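Side-chain contacts in Phi class glutathione transferase GSTF1 (Populus tremula x Populus tremuloides, PDB 4RI6), which probably conjugates glutathione to electrophilic halide-bearing substrates, releasing a halide anion and S-substituted glutathione, as phi class glutathione transferases do: residues A[6-11]-A[45-50]; A[104-109]-A[167-172]; A[114-119]-A[134-139]. All blocks are in the same frame, centred on the assembly; numbering follows the deposited sequence.

Contact 1: residues A[6-11]-A[45-50]; sequences TIYGPP and PEYLKI
Tyr8, at the end of strand 5-8, faces Tyr47 and Ile50 across a gap wide enough that the two backbones never meet: the nearest CA atoms, those of Tyr8 and Tyr47, are 9.1 Å apart. Segment 45-50 is a short helical turn with few firm backbone bonds; the amide of Lys49 makes only weak bonds back to the carbonyls of Pro45 and Glu46, whereas Ile50 N bonds Tyr47 O at 2.9 Å. Contact is therefore made by three side chains alone. The Tyr8 ring carries most of it. Ile50 CD1 stands over the ring centre, 3.5 Å from the centroid and 8° off the normal, and its distances to all six ring carbons are nearly equal, as expected of a methyl in a centred CH-pi contact. Ile50 achieves this with CG1 between its backbone N and carbonyl carbon and an extended chi2 that carries CD1 out to the ring. Tyr47 approaches nearer the root of the same side chain: its CE1 is 3.8 Å from Tyr8 CB. The two tyrosine rings lie obliquely, planes at 45° and centroids 5.9 Å apart. Tyr47 extends with CG anti to its backbone N (chi1 -179°), which takes its hydroxyl past Tyr8 to a hydrogen bond with the carbonyl of Gln55; the Tyr8 hydroxyl has a weak bond to Lys60. Beyond the aromatic pair, Tyr47 and Ile50 both rest on Ala58 of the adjoining strand 58-60. The arrangement belongs to the thioredoxin-like N-terminal domain of glutathione transferases: a short helical turn, following Gln42 and Lys43 of the glutathione site, is packed against one side of the mixed sheet.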
loop_
_atom_site.group_PDB
_atom_site.type_symbol
_atom_site.label_atom_id
_atom_site.label_comp_id
_atom_site.label_asym_id
_atom_site.label_seq_id
_atom_site.Cartn_x
_atom_site.Cartn_y
_atom_site.Cartn_z
ATOM N N THR A 6 8.252 -19.481 -8.656
ATOM C CA THR A 6 8.711 -18.777 -9.843
ATOM C C THR A 6 8.493 -17.275 -9.672
ATOM O O THR A 6 7.388 -16.844 -9.365
ATOM C CB THR A 6 7.950 -19.269 -11.075
ATOM O OG1 THR A 6 8.146 -20.686 -11.232
ATOM C CG2 THR A 6 8.402 -18.543 -12.329
ATOM N N ILE A 7 9.544 -16.491 -9.887
ATOM C CA ILE A 7 9.475 -15.034 -9.809
ATOM C C ILE A 7 9.855 -14.452 -11.160
ATOM O O ILE A 7 10.825 -14.901 -11.763
ATOM C CB ILE A 7 10.427 -14.470 -8.728
ATOM C CG1 ILE A 7 10.210 -15.189 -7.395
ATOM C CG2 ILE A 7 10.275 -12.963 -8.605
ATOM C CD1 ILE A 7 8.868 -14.993 -6.794
ATOM N N TYR A 8 9.113 -13.444 -11.610
ATOM C CA TYR A 8 9.367 -12.770 -12.881
ATOM C C TYR A 8 9.933 -11.379 -12.664
ATOM O O TYR A 8 9.327 -10.561 -11.945
ATOM C CB TYR A 8 8.078 -12.630 -13.704
ATOM C CG TYR A 8 7.512 -13.920 -14.217
ATOM C CD1 TYR A 8 6.813 -14.776 -13.390
ATOM C CD2 TYR A 8 7.678 -14.280 -15.542
ATOM C CE1 TYR A 8 6.287 -15.964 -13.875
ATOM C CE2 TYR A 8 7.156 -15.452 -16.038
ATOM C CZ TYR A 8 6.470 -16.296 -15.200
ATOM O OH TYR A 8 5.951 -17.469 -15.698
ATOM N N GLY A 9 11.058 -11.093 -13.307
ATOM C CA GLY A 9 11.596 -9.743 -13.335
ATOM C C GLY A 9 13.084 -9.670 -13.028
ATOM O O GLY A 9 13.666 -10.635 -12.545
ATOM N N PRO A 10 13.704 -8.505 -13.278
ATOM C CA PRO A 10 15.146 -8.320 -13.044
ATOM C C PRO A 10 15.473 -7.889 -11.621
ATOM O O PRO A 10 14.738 -7.117 -11.032
ATOM C CB PRO A 10 15.505 -7.210 -14.017
ATOM C CG PRO A 10 14.269 -6.357 -14.047
ATOM C CD PRO A 10 13.089 -7.299 -13.854
ATOM N N PRO A 11 16.597 -8.353 -11.079
ATOM C CA PRO A 11 16.911 -7.900 -9.723
ATOM C C PRO A 11 17.205 -6.392 -9.593
ATOM O O PRO A 11 17.102 -5.876 -8.485
ATOM C CB PRO A 11 18.126 -8.741 -9.346
ATOM C CG PRO A 11 18.530 -9.468 -10.525
ATOM C CD PRO A 11 17.470 -9.447 -11.529
ATOM N N PRO A 45 2.558 -9.622 -24.717
ATOM C CA PRO A 45 1.204 -10.054 -24.375
ATOM C C PRO A 45 1.159 -11.317 -23.532
ATOM O O PRO A 45 0.221 -11.490 -22.743
ATOM C CB PRO A 45 0.558 -10.309 -25.742
ATOM C CG PRO A 45 1.345 -9.500 -26.688
ATOM C CD PRO A 45 2.740 -9.520 -26.176
ATOM N N GLU A 46 2.136 -12.195 -23.695
ATOM C CA GLU A 46 2.162 -13.385 -22.872
ATOM C C GLU A 46 2.357 -13.002 -21.386
ATOM O O GLU A 46 1.694 -13.558 -20.495
ATOM C CB GLU A 46 3.257 -14.329 -23.340
ATOM C CG GLU A 46 3.224 -15.665 -22.635
ATOM C CD GLU A 46 1.939 -16.418 -22.890
ATOM O OE1 GLU A 46 1.209 -16.057 -23.846
ATOM O OE2 GLU A 46 1.659 -17.366 -22.122
ATOM N N TYR A 47 3.243 -12.040 -21.122
ATOM C CA TYR A 47 3.501 -11.593 -19.754
ATOM C C TYR A 47 2.316 -10.783 -19.194
ATOM O O TYR A 47 1.998 -10.892 -18.012
ATOM C CB TYR A 47 4.800 -10.773 -19.681
ATOM C CG TYR A 47 5.073 -10.345 -18.262
ATOM C CD1 TYR A 47 5.393 -11.283 -17.296
ATOM C CD2 TYR A 47 4.926 -9.027 -17.871
ATOM C CE1 TYR A 47 5.594 -10.913 -15.984
ATOM C CE2 TYR A 47 5.107 -8.643 -16.543
ATOM C CZ TYR A 47 5.446 -9.592 -15.614
ATOM O OH TYR A 47 5.634 -9.242 -14.301
ATOM N N LEU A 48 1.634 -10.000 -20.027
ATOM C CA LEU A 48 0.500 -9.226 -19.516
ATOM C C LEU A 48 -0.644 -10.121 -19.044
ATOM O O LEU A 48 -1.499 -9.670 -18.264
ATOM C CB LEU A 48 -0.028 -8.248 -20.566
ATOM C CG LEU A 48 0.770 -6.960 -20.775
ATOM C CD1 LEU A 48 0.179 -6.207 -21.955
ATOM C CD2 LEU A 48 0.786 -6.078 -19.544
ATOM N N LYS A 49 -0.649 -11.386 -19.466
ATOM C CA LYS A 49 -1.622 -12.350 -18.960
ATOM C C LYS A 49 -1.424 -12.638 -17.478
ATOM O O LYS A 49 -2.381 -12.976 -16.784
ATOM C CB LYS A 49 -1.553 -13.669 -19.750
ATOM C CG LYS A 49 -2.190 -13.618 -21.134
ATOM C CD LYS A 49 -3.712 -13.437 -21.044
ATOM C CE LYS A 49 -4.465 -14.710 -20.616
ATOM N NZ LYS A 49 -5.008 -15.483 -21.782
ATOM N N ILE A 50 -0.191 -12.497 -16.984
ATOM C CA ILE A 50 0.067 -12.781 -15.576
ATOM C C ILE A 50 0.264 -11.516 -14.751
ATOM O O ILE A 50 0.055 -11.561 -13.546
ATOM C CB ILE A 50 1.262 -13.723 -15.393
ATOM C CG1 ILE A 50 2.572 -13.084 -15.822
ATOM C CG2 ILE A 50 1.061 -14.998 -16.199
ATOM C CD1 ILE A 50 3.764 -13.893 -15.369
#

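Contact 2: residues A[104-109]-A[167-172]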
loop_
_atom_site.group_PDB
_atom_site.type_symbol
_atom_site.label_atom_id
_atom_site.label_comp_id
_atom_site.label_asym_id
_atom_site.label_seq_id
_atom_site.Cartn_x
_atom_site.Cartn_y
_atom_site.Cartn_z
ATOM N N GLU A 104 2.449 -0.301 5.527
ATOM C CA GLU A 104 1.574 0.650 4.832
ATOM C C GLU A 104 2.246 2.021 4.758
ATOM O O GLU A 104 2.056 2.768 3.798
ATOM C CB GLU A 104 0.213 0.745 5.534
ATOM C CG GLU A 104 -0.663 -0.435 5.296
ATOM C CD GLU A 104 -1.053 -0.547 3.836
ATOM O OE1 GLU A 104 -1.393 0.483 3.235
ATOM O OE2 GLU A 104 -1.006 -1.658 3.280
ATOM N N THR A 105 2.999 2.386 5.791
ATOM C CA THR A 105 3.749 3.632 5.751
ATOM C C THR A 105 4.781 3.607 4.620
ATOM O O THR A 105 4.955 4.607 3.931
ATOM C CB THR A 105 4.382 3.912 7.138
ATOM O OG1 THR A 105 3.309 4.129 8.063
ATOM C CG2 THR A 105 5.270 5.144 7.122
ATOM N N ASP A 106 5.434 2.479 4.392
ATOM C CA ASP A 106 6.245 2.355 3.191
ATOM C C ASP A 106 5.391 2.589 1.939
ATOM O O ASP A 106 5.710 3.422 1.101
ATOM C CB ASP A 106 6.928 0.987 3.099
ATOM C CG ASP A 106 7.573 0.769 1.752
ATOM O OD1 ASP A 106 8.361 1.643 1.346
ATOM O OD2 ASP A 106 7.284 -0.244 1.082
ATOM N N GLY A 107 4.301 1.848 1.809
ATOM C CA GLY A 107 3.505 1.915 0.600
ATOM C C GLY A 107 2.888 3.263 0.278
ATOM O O GLY A 107 2.783 3.632 -0.897
ATOM N N GLN A 108 2.477 3.995 1.312
ATOM C CA GLN A 108 1.732 5.237 1.152
ATOM C C GLN A 108 2.501 6.515 1.414
ATOM O O GLN A 108 2.119 7.564 0.925
ATOM C CB GLN A 108 0.524 5.225 2.096
ATOM C CG GLN A 108 -0.458 4.105 1.829
ATOM C CD GLN A 108 -0.957 4.114 0.402
ATOM O OE1 GLN A 108 -1.479 5.103 -0.056
ATOM N NE2 GLN A 108 -0.739 3.035 -0.317
ATOM N N THR A 109 3.574 6.435 2.199
ATOM C CA THR A 109 4.225 7.649 2.708
ATOM C C THR A 109 5.704 7.779 2.276
ATOM O O THR A 109 6.098 8.772 1.675
ATOM C CB THR A 109 4.071 7.676 4.247
ATOM O OG1 THR A 109 2.669 7.648 4.540
ATOM C CG2 THR A 109 4.718 8.924 4.849
ATOM N N LEU A 167 12.317 -4.291 5.882
ATOM C CA LEU A 167 12.705 -4.899 4.618
ATOM C C LEU A 167 12.156 -4.102 3.451
ATOM O O LEU A 167 12.872 -3.824 2.489
ATOM C CB LEU A 167 12.241 -6.360 4.563
ATOM C CG LEU A 167 12.699 -7.211 3.384
ATOM C CD1 LEU A 167 12.600 -8.687 3.744
ATOM C CD2 LEU A 167 11.887 -6.911 2.112
ATOM N N SER A 168 10.911 -3.662 3.570
ATOM C CA SER A 168 10.254 -3.024 2.454
ATOM C C SER A 168 10.888 -1.670 2.083
ATOM O O SER A 168 10.704 -1.205 0.941
ATOM C CB SER A 168 8.752 -2.873 2.781
ATOM O OG SER A 168 7.976 -2.696 1.622
ATOM N N HIS A 169 11.638 -1.067 3.022
ATOM C CA HIS A 169 12.357 0.190 2.776
ATOM C C HIS A 169 13.710 0.008 2.081
ATOM O O HIS A 169 14.281 0.967 1.568
ATOM C CB HIS A 169 12.589 0.949 4.078
ATOM C CG HIS A 169 11.358 1.525 4.678
ATOM N ND1 HIS A 169 10.413 0.767 5.348
ATOM C CD2 HIS A 169 10.891 2.798 4.689
ATOM C CE1 HIS A 169 9.421 1.551 5.735
ATOM N NE2 HIS A 169 9.683 2.786 5.346
ATOM N N LEU A 170 14.218 -1.216 2.073
ATOM C CA LEU A 170 15.545 -1.458 1.531
ATOM C C LEU A 170 15.686 -1.074 0.046
ATOM O O LEU A 170 16.683 -0.451 -0.316
ATOM C CB LEU A 170 15.943 -2.925 1.733
ATOM C CG LEU A 170 16.351 -3.275 3.167
ATOM C CD1 LEU A 170 16.417 -4.788 3.389
ATOM C CD2 LEU A 170 17.688 -2.634 3.516
ATOM N N PRO A 171 14.708 -1.421 -0.819
ATOM C CA PRO A 171 15.016 -1.188 -2.246
ATOM C C PRO A 171 15.190 0.286 -2.633
ATOM O O PRO A 171 16.171 0.627 -3.298
ATOM C CB PRO A 171 13.821 -1.820 -2.965
ATOM C CG PRO A 171 13.362 -2.897 -2.018
ATOM C CD PRO A 171 13.534 -2.297 -0.649
ATOM N N ASN A 172 14.282 1.162 -2.216
ATOM C CA ASN A 172 14.439 2.565 -2.572
ATOM C C ASN A 172 15.541 3.204 -1.746
ATOM O O ASN A 172 16.297 4.038 -2.243
ATOM C CB ASN A 172 13.136 3.341 -2.405
ATOM C CG ASN A 172 12.153 3.051 -3.512
ATOM O OD1 ASN A 172 12.527 2.562 -4.574
ATOM N ND2 ASN A 172 10.896 3.366 -3.282
#
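Asp106 reaches from helix 93-122 between Ser168 and His169 and meets each in a different way. Its carboxylate goes to the serine: Ser168 OG donates to Asp106 OD2 at 2.6 Å, coming from above the carboxylate plane, 49° out of it. Both side chains extend to make this bond, Asp106 with CG anti to the backbone N (chi1 170°) and Ser168 with OG likewise placed. The methylene of Asp106 turns to the histidine instead. Asp106 CB lies 3.7 Å from His169 CE1 and 4.1 Å from the ring centroid, 30° off the normal, an off-centre CH-pi contact, while Asp106 OD1 stands over the same ring 4.3 Å above its plane. The histidine's own polar bonds run to other partners, NE2 to the Tyr147 hydroxyl and ND1 to the Ala165 carbonyl, which fix the rotation of the ring beneath the aspartate. Asp106 OD2 also forms a salt bridge with Arg70, a residue of the glutathione pocket, and Ser168 OG bonds Arg18. Replacing Asp106 by an alanine would remove the carboxylate, and is likely to leave the Ser168 hydroxyl and the Arg70 guanidinium without this acceptor in a buried place. The contact thus ties helix 93-122 to helix 164-179 in the core of the chain, with helix 14-25 bordering the second and the other subunit packing against Glu104, Thr105, Gln108 and Thr109 of the first.

Contact 3: residues A[114-119]-A[134-139]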
loop_
_atom_site.group_PDB
_atom_site.type_symbol
_atom_site.label_atom_id
_atom_site.label_comp_id
_atom_site.label_asym_id
_atom_site.label_seq_id
_atom_site.Cartn_x
_atom_site.Cartn_y
_atom_site.Cartn_z
ATOM N N SER A 114 10.331 8.516 -2.350
ATOM C CA SER A 114 11.604 7.830 -2.538
ATOM C C SER A 114 11.631 7.129 -3.891
ATOM O O SER A 114 12.631 7.183 -4.594
ATOM C CB SER A 114 11.884 6.838 -1.397
ATOM O OG SER A 114 10.960 5.762 -1.379
ATOM N N GLY A 115 10.542 6.471 -4.263
ATOM C CA GLY A 115 10.464 5.823 -5.554
ATOM C C GLY A 115 10.530 6.785 -6.730
ATOM O O GLY A 115 11.132 6.484 -7.759
ATOM N N ASP A 116 9.904 7.947 -6.601
ATOM C CA ASP A 116 9.968 8.928 -7.680
ATOM C C ASP A 116 11.381 9.487 -7.833
ATOM O O ASP A 116 11.828 9.744 -8.948
ATOM C CB ASP A 116 8.984 10.074 -7.444
ATOM C CG ASP A 116 7.546 9.654 -7.602
ATOM O OD1 ASP A 116 7.289 8.545 -8.128
ATOM O OD2 ASP A 116 6.670 10.448 -7.196
ATOM N N LEU A 117 12.063 9.721 -6.709
ATOM C CA LEU A 117 13.461 10.130 -6.762
ATOM C C LEU A 117 14.320 9.058 -7.445
ATOM O O LEU A 117 15.106 9.369 -8.338
ATOM C CB LEU A 117 13.983 10.419 -5.352
ATOM C CG LEU A 117 13.526 11.726 -4.709
ATOM C CD1 LEU A 117 13.895 11.708 -3.222
ATOM C CD2 LEU A 117 14.166 12.918 -5.425
ATOM N N VAL A 118 14.171 7.808 -7.029
ATOM C CA VAL A 118 14.935 6.722 -7.646
ATOM C C VAL A 118 14.681 6.676 -9.143
ATOM O O VAL A 118 15.628 6.543 -9.939
ATOM C CB VAL A 118 14.608 5.359 -6.996
ATOM C CG1 VAL A 118 15.191 4.203 -7.812
ATOM C CG2 VAL A 118 15.135 5.328 -5.582
ATOM N N HIS A 119 13.418 6.795 -9.542
ATOM C CA HIS A 119 13.107 6.728 -10.953
ATOM C C HIS A 119 13.714 7.902 -11.723
ATOM O O HIS A 119 14.371 7.709 -12.738
ATOM C CB HIS A 119 11.603 6.689 -11.202
ATOM C CG HIS A 119 11.285 6.613 -12.651
ATOM N ND1 HIS A 119 10.999 7.723 -13.409
ATOM C CD2 HIS A 119 11.348 5.571 -13.509
ATOM C CE1 HIS A 119 10.816 7.356 -14.664
ATOM N NE2 HIS A 119 11.031 6.056 -14.752
ATOM N N LYS A 134 13.646 18.487 -5.838
ATOM C CA LYS A 134 13.602 19.177 -4.544
ATOM C C LYS A 134 12.287 18.886 -3.815
ATOM O O LYS A 134 12.277 18.664 -2.608
ATOM C CB LYS A 134 13.801 20.688 -4.699
ATOM C CG LYS A 134 13.582 21.447 -3.366
ATOM C CD LYS A 134 13.730 22.955 -3.498
ATOM C CE LYS A 134 12.915 23.686 -2.453
ATOM N NZ LYS A 134 13.421 23.383 -1.101
ATOM N N LYS A 135 11.183 18.898 -4.546
ATOM C CA LYS A 135 9.877 18.628 -3.949
ATOM C C LYS A 135 9.846 17.257 -3.269
ATOM O O LYS A 135 9.333 17.118 -2.148
ATOM C CB LYS A 135 8.795 18.728 -5.017
ATOM C CG LYS A 135 7.377 18.597 -4.523
ATOM C CD LYS A 135 6.407 19.051 -5.626
ATOM C CE LYS A 135 4.968 18.602 -5.378
ATOM N NZ LYS A 135 4.515 18.848 -3.984
ATOM N N ASN A 136 10.395 16.246 -3.938
ATOM C CA ASN A 136 10.380 14.894 -3.376
ATOM C C ASN A 136 11.430 14.672 -2.293
ATOM O O ASN A 136 11.174 13.954 -1.335
ATOM C CB ASN A 136 10.541 13.874 -4.499
ATOM C CG ASN A 136 9.273 13.736 -5.307
ATOM O OD1 ASN A 136 8.174 13.793 -4.738
ATOM N ND2 ASN A 136 9.406 13.572 -6.620
ATOM N N VAL A 137 12.606 15.281 -2.440
ATOM C CA VAL A 137 13.590 15.313 -1.364
ATOM C C VAL A 137 12.961 15.898 -0.110
ATOM O O VAL A 137 13.107 15.344 0.964
ATOM C CB VAL A 137 14.826 16.139 -1.768
ATOM C CG1 VAL A 137 15.689 16.507 -0.562
ATOM C CG2 VAL A 137 15.645 15.386 -2.820
ATOM N N ASP A 138 12.270 17.020 -0.239
ATOM C CA ASP A 138 11.713 17.668 0.940
ATOM C C ASP A 138 10.615 16.804 1.572
ATOM O O ASP A 138 10.492 16.727 2.790
ATOM C CB ASP A 138 11.160 19.062 0.593
ATOM C CG ASP A 138 12.252 20.099 0.324
ATOM O OD1 ASP A 138 13.442 19.862 0.642
ATOM O OD2 ASP A 138 11.898 21.187 -0.194
ATOM N N LYS A 139 9.780 16.185 0.749
ATOM C CA LYS A 139 8.786 15.231 1.258
ATOM C C LYS A 139 9.441 14.079 2.008
ATOM O O LYS A 139 8.995 13.679 3.068
ATOM C CB LYS A 139 7.942 14.666 0.115
ATOM C CG LYS A 139 6.882 15.588 -0.385
ATOM C CD LYS A 139 6.063 14.884 -1.442
ATOM C CE LYS A 139 4.939 15.759 -1.982
ATOM N NZ LYS A 139 4.227 15.048 -3.077
HETATM O O HOH W 1 7.107 12.844 -8.348
HETATM O O HOH W 2 11.594 12.973 -8.340
HETATM O O HOH W 3 6.390 11.830 -4.649
#
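Leu117 lies over the root of Asn136, its CG 3.7 Å from Asn136 CB, and reaches on to Val137, where Leu117 CD2 and Val137 CG2 are 3.9 Å apart. With CG anti to its carbonyl carbon (chi1 -75°), the leucine spreads its two methyls along helix 130-150, CD1 approaching the backbone at Val137 N. The helix segments run in broadly opposing directions, 142° between their N-to-C directions, with axes 9.2 Å apart at closest approach. Beside this apolar patch, Asp116 and Asn136 touch without bonding directly: Asp116 CB is 3.6 Å from Asn136 ND2, and the carboxylate and amide planes stand 57° apart. Water joins them. One water donates to Asp116 OD2 and accepts from Asn136 ND2; another donates to both Asp116 OD2 and Asn136 OD1, at 2.9 and 2.7 Å respectively. A third accepts from Asn136 ND2 and gives a weak bond to the Asp116 carbonyl. The chemistry is thus divided: direct dispersion contacts on the buried side, where Leu176 also packs on Leu117, and a hydrated polar margin in which both ends of the amide are satisfied through water.

The three contacts follow the two-domain plan of the subunit. Contact 1 belongs to the thioredoxin-like domain and stands apart, its centre about 22 Å from that of contact 2 and about 27 Å from that of contact 3. Contacts 2 and 3 share helix 93-122, with centres about 13 Å apart; they meet where Asn172 ND2 approaches Ser114 OG at 3.1 Å, a weak hydrogen bond. A glutathione touches Gln108 of segment 104-109, whereas a bound glutathione comes within about 7 Å of the Tyr47 side chain, about 8 Å of that of Asp106 and about 9 Å of that of Asp116. Two ties reach pocket residues: Tyr47 to Gln55 from contact 1, Asp106 to Arg70 from contact 2.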